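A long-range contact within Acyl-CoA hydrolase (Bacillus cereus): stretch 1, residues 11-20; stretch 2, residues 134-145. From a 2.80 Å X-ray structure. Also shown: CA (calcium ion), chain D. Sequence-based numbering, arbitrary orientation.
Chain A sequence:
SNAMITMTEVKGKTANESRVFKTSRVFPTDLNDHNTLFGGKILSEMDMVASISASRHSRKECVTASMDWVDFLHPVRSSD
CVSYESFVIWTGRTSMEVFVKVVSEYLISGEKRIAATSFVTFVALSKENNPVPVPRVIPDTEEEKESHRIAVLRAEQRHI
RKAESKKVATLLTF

Stretch 1 11-20: KGKTANESRV
Stretch 2, residues 134-145: VPRVIPDTEEEK

A single carboxylate, that of Glu144, gathers this contact at its far end: OE2 reaches across to the guanidinium of Arg19, while OE1 lies 2.9 Å from the calcium ion and accepts hydrogen bonds from two backbone amides of its own stretch, Asp140 N (2.7 Å to Glu144 OE1) and Thr141 N (3.0 Å to Glu144 OE1). Glu144 is buried and its CA-to-CB bond points toward stretch 1; chi1 m (-51°), chi2 t (-170°) and chi3 -43° bring the carboxylate to its partners. The salt bridge runs from Arg19 NH2 to Glu144 OE2 at 2.7 Å, N-H...O angle 155°, with a weak second bond from Arg19 NH1 to the same Glu144 OE2 at 3.4 Å. OE2 lies at the edge of the guanidinium, near its plane, where the N-H groups point. Arg19 leaves its backbone sideways, and chi1 t, chi2 t, chi3 -94° and chi4 93° bring its end closer.

At the other end the stretches pair as short parallel strands through Lys13 and Thr14 beside Val137 and Ile138, with N-to-C directions 37° apart; residues that touch across the contact are at least 122 positions apart in sequence. Lys13 pairs with Val137 (CA-CA 5.0 Å) and Thr14 with Ile138 (CA-CA 4.6 Å). Extended backbones (Lys13 -118/141, Val137 -97/150, Ile138 -134/108) direct the amides and carbonyls across the gap. Lys13 N donates to Arg136 O at 2.7 Å and 166°; Ile138 N donates to Lys13 O at 2.8 Å, more bent at 134°; Ala15 N donates to Ile138 O at 3.1 Å and 155°. CA-H groups supplement the ladder, with Val137 CA 3.2 Å from Lys13 O and Thr14 CA 3.4 Å from Ile138 O.

Lys13 and Val137 share one sheet face, Thr14 and Ile138 the other. Lys13 extends with chi1 m and chi2 to chi4 t, so its aliphatic chain passes Pro135, Lys13 CD lying 4.3 Å from Pro135 CB, and its ammonium is satisfied elsewhere in the structure. On the other face, Thr14 (chi1 -125°, between wells) donates from OG1 to Asp140 OD2 at 3.0 Å; Asp140 has chi1 m (-72°) and chi2 -8°. The same hydroxyl lies against a hydrocarbon, Thr14 OG1 being 4.0 Å from Ile138 CG1.

After Thr14 the chain turns into a 3-10 segment, 15-17, beginning with Ala15 at -51/-41. Ser18, chi1 p, donates from OG to Ala15 O at 2.9 Å, while Ser18 N donates to that Ala15 O at 3.0 Å. Buried Ala15 points toward stretch 2, its methyl fitting between an apolar and a charged neighbour: Ala15 CB is 4.0 Å from Val137 CG1 and 3.9 Å from Glu144 OE2. Val137, chi1 t (-163°), is buried too, a compact branched residue suited to a strand.

Stretch 2 leaves its strand through Pro139 (-68/127) and Asp140 (-98/-68), then enters a helix at Glu142, with Lys145 N bonded to Thr141 O at 3.1 Å. Together the stretches bury 505 Å², summed over both sides.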

# COMPACT_ATOMS: atom_id res chain seq x y z
N LYS A 11 25.26 21.54 -21.61
CA LYS A 11 24.62 22.82 -22.03
C LYS A 11 23.95 23.54 -20.85
O LYS A 11 24.55 23.68 -19.78
CB LYS A 11 23.59 22.55 -23.14
CG LYS A 11 22.92 23.82 -23.68
CD LYS A 11 23.96 24.81 -24.21
CE LYS A 11 23.59 26.26 -23.89
NZ LYS A 11 23.75 26.59 -22.43
N GLY A 12 22.70 23.99 -21.05
CA GLY A 12 21.97 24.70 -20.02
C GLY A 12 20.47 24.55 -20.18
O GLY A 12 19.95 24.70 -21.29
N LYS A 13 19.78 24.25 -19.09
CA LYS A 13 18.32 24.03 -19.11
C LYS A 13 17.50 25.00 -18.27
O LYS A 13 17.87 25.36 -17.16
CB LYS A 13 17.99 22.62 -18.64
CG LYS A 13 18.25 21.52 -19.65
CD LYS A 13 17.92 20.18 -19.04
CE LYS A 13 17.97 19.09 -20.08
NZ LYS A 13 17.58 17.78 -19.50
N THR A 14 16.36 25.38 -18.82
CA THR A 14 15.45 26.28 -18.15
C THR A 14 14.83 25.59 -16.92
O THR A 14 14.57 24.39 -16.95
CB THR A 14 14.36 26.70 -19.15
OG1 THR A 14 14.32 28.12 -19.24
CG2 THR A 14 13.00 26.17 -18.75
N ALA A 15 14.62 26.32 -15.84
CA ALA A 15 14.04 25.71 -14.64
C ALA A 15 12.77 24.94 -14.98
O ALA A 15 12.54 23.84 -14.48
CB ALA A 15 13.72 26.78 -13.61
N ASN A 16 11.96 25.53 -15.85
CA ASN A 16 10.70 24.93 -16.27
C ASN A 16 10.85 23.60 -17.01
O ASN A 16 9.88 22.86 -17.17
CB ASN A 16 9.92 25.94 -17.11
CG ASN A 16 8.56 25.41 -17.53
OD1 ASN A 16 8.38 25.01 -18.68
ND2 ASN A 16 7.61 25.41 -16.61
N GLU A 17 12.07 23.29 -17.44
CA GLU A 17 12.35 22.04 -18.15
C GLU A 17 12.14 20.89 -17.17
O GLU A 17 11.84 19.78 -17.58
CB GLU A 17 13.81 21.96 -18.61
CG GLU A 17 14.35 23.16 -19.35
CD GLU A 17 14.22 23.04 -20.84
OE1 GLU A 17 14.90 23.82 -21.55
OE2 GLU A 17 13.44 22.18 -21.31
N SER A 18 12.31 21.18 -15.88
CA SER A 18 12.19 20.15 -14.85
C SER A 18 10.99 20.29 -13.93
O SER A 18 10.89 19.57 -12.94
CB SER A 18 13.45 20.13 -14.00
OG SER A 18 13.60 21.36 -13.33
N ARG A 19 10.08 21.19 -14.25
CA ARG A 19 8.91 21.39 -13.41
C ARG A 19 8.08 20.09 -13.34
O ARG A 19 7.93 19.38 -14.34
CB ARG A 19 8.08 22.57 -13.95
CG ARG A 19 6.94 23.01 -13.06
CD ARG A 19 6.40 24.39 -13.44
NE ARG A 19 7.02 25.46 -12.66
CZ ARG A 19 8.10 26.16 -13.01
NH1 ARG A 19 8.71 25.92 -14.17
NH2 ARG A 19 8.59 27.10 -12.20
N VAL A 20 7.56 19.78 -12.15
CA VAL A 20 6.75 18.58 -11.93
C VAL A 20 5.52 18.91 -11.08
O VAL A 20 5.65 19.45 -9.98
CB VAL A 20 7.56 17.49 -11.19
CG1 VAL A 20 6.66 16.35 -10.82
CG2 VAL A 20 8.69 16.99 -12.06
N VAL A 134 26.13 17.82 -14.26
CA VAL A 134 24.72 18.08 -14.52
C VAL A 134 24.53 19.41 -15.24
O VAL A 134 25.25 20.36 -14.99
CB VAL A 134 23.96 18.11 -13.17
CG1 VAL A 134 22.77 19.04 -13.24
CG2 VAL A 134 23.54 16.71 -12.79
N PRO A 135 23.53 19.50 -16.13
CA PRO A 135 23.30 20.76 -16.85
C PRO A 135 23.19 21.94 -15.89
O PRO A 135 23.08 21.77 -14.68
CB PRO A 135 21.98 20.50 -17.58
CG PRO A 135 22.04 19.03 -17.84
CD PRO A 135 22.55 18.48 -16.53
N ARG A 136 23.24 23.15 -16.43
CA ARG A 136 23.14 24.34 -15.60
C ARG A 136 21.67 24.74 -15.67
O ARG A 136 21.01 24.45 -16.66
CB ARG A 136 24.02 25.46 -16.17
CG ARG A 136 24.09 26.71 -15.29
CD ARG A 136 25.02 27.78 -15.88
NE ARG A 136 25.01 29.02 -15.10
CZ ARG A 136 25.44 29.14 -13.84
NH1 ARG A 136 25.94 28.08 -13.20
NH2 ARG A 136 25.37 30.31 -13.22
N VAL A 137 21.16 25.37 -14.63
CA VAL A 137 19.76 25.79 -14.64
C VAL A 137 19.71 27.24 -15.04
O VAL A 137 20.64 28.00 -14.77
CB VAL A 137 19.10 25.74 -13.24
CG1 VAL A 137 17.60 25.78 -13.38
CG2 VAL A 137 19.52 24.53 -12.50
N ILE A 138 18.63 27.64 -15.70
CA ILE A 138 18.48 29.03 -16.06
C ILE A 138 17.06 29.46 -15.70
O ILE A 138 16.08 29.03 -16.31
CB ILE A 138 18.83 29.32 -17.57
CG1 ILE A 138 17.68 30.07 -18.24
CG2 ILE A 138 19.21 28.03 -18.28
CD1 ILE A 138 17.94 30.42 -19.70
N PRO A 139 16.94 30.28 -14.66
CA PRO A 139 15.70 30.84 -14.12
C PRO A 139 15.08 31.84 -15.09
O PRO A 139 15.76 32.77 -15.52
CB PRO A 139 16.17 31.53 -12.84
CG PRO A 139 17.40 30.71 -12.43
CD PRO A 139 18.07 30.52 -13.74
N ASP A 140 13.81 31.67 -15.43
CA ASP A 140 13.15 32.60 -16.35
C ASP A 140 12.34 33.63 -15.59
O ASP A 140 12.67 34.81 -15.57
CB ASP A 140 12.22 31.86 -17.32
CG ASP A 140 12.97 31.08 -18.38
OD1 ASP A 140 14.21 31.21 -18.45
OD2 ASP A 140 12.33 30.32 -19.15
N THR A 141 11.26 33.17 -14.96
CA THR A 141 10.35 34.01 -14.18
C THR A 141 11.04 34.88 -13.15
O THR A 141 12.18 34.61 -12.76
CB THR A 141 9.33 33.13 -13.45
OG1 THR A 141 8.68 32.29 -14.41
CG2 THR A 141 8.30 33.97 -12.72
N GLU A 142 10.37 35.94 -12.69
CA GLU A 142 10.94 36.81 -11.68
C GLU A 142 10.95 36.01 -10.38
O GLU A 142 11.89 36.08 -9.58
CB GLU A 142 10.10 38.07 -11.48
CG GLU A 142 10.76 39.09 -10.56
CD GLU A 142 9.88 40.31 -10.30
OE1 GLU A 142 9.08 40.28 -9.34
OE2 GLU A 142 10.00 41.29 -11.07
N GLU A 143 9.90 35.23 -10.21
CA GLU A 143 9.74 34.39 -9.03
C GLU A 143 10.86 33.36 -8.98
O GLU A 143 11.43 33.10 -7.92
CB GLU A 143 8.39 33.68 -9.10
CG GLU A 143 7.94 33.08 -7.80
CD GLU A 143 6.60 32.38 -7.92
OE1 GLU A 143 6.55 31.31 -8.59
OE2 GLU A 143 5.61 32.89 -7.37
N GLU A 144 11.18 32.78 -10.13
CA GLU A 144 12.23 31.78 -10.21
C GLU A 144 13.59 32.39 -9.87
O GLU A 144 14.44 31.73 -9.28
CB GLU A 144 12.27 31.16 -11.61
CG GLU A 144 10.92 30.66 -12.10
CD GLU A 144 11.01 29.84 -13.38
OE1 GLU A 144 11.75 30.26 -14.30
OE2 GLU A 144 10.34 28.79 -13.48
N LYS A 145 13.78 33.66 -10.23
CA LYS A 145 15.04 34.33 -9.94
C LYS A 145 15.18 34.56 -8.44
O LYS A 145 16.27 34.42 -7.88
CB LYS A 145 15.12 35.66 -10.68
CG LYS A 145 15.26 35.53 -12.19
CD LYS A 145 15.83 36.82 -12.77
CE LYS A 145 16.04 36.73 -14.27
NZ LYS A 145 14.75 36.64 -15.00
CA CA D . 12.05 28.50 -16.53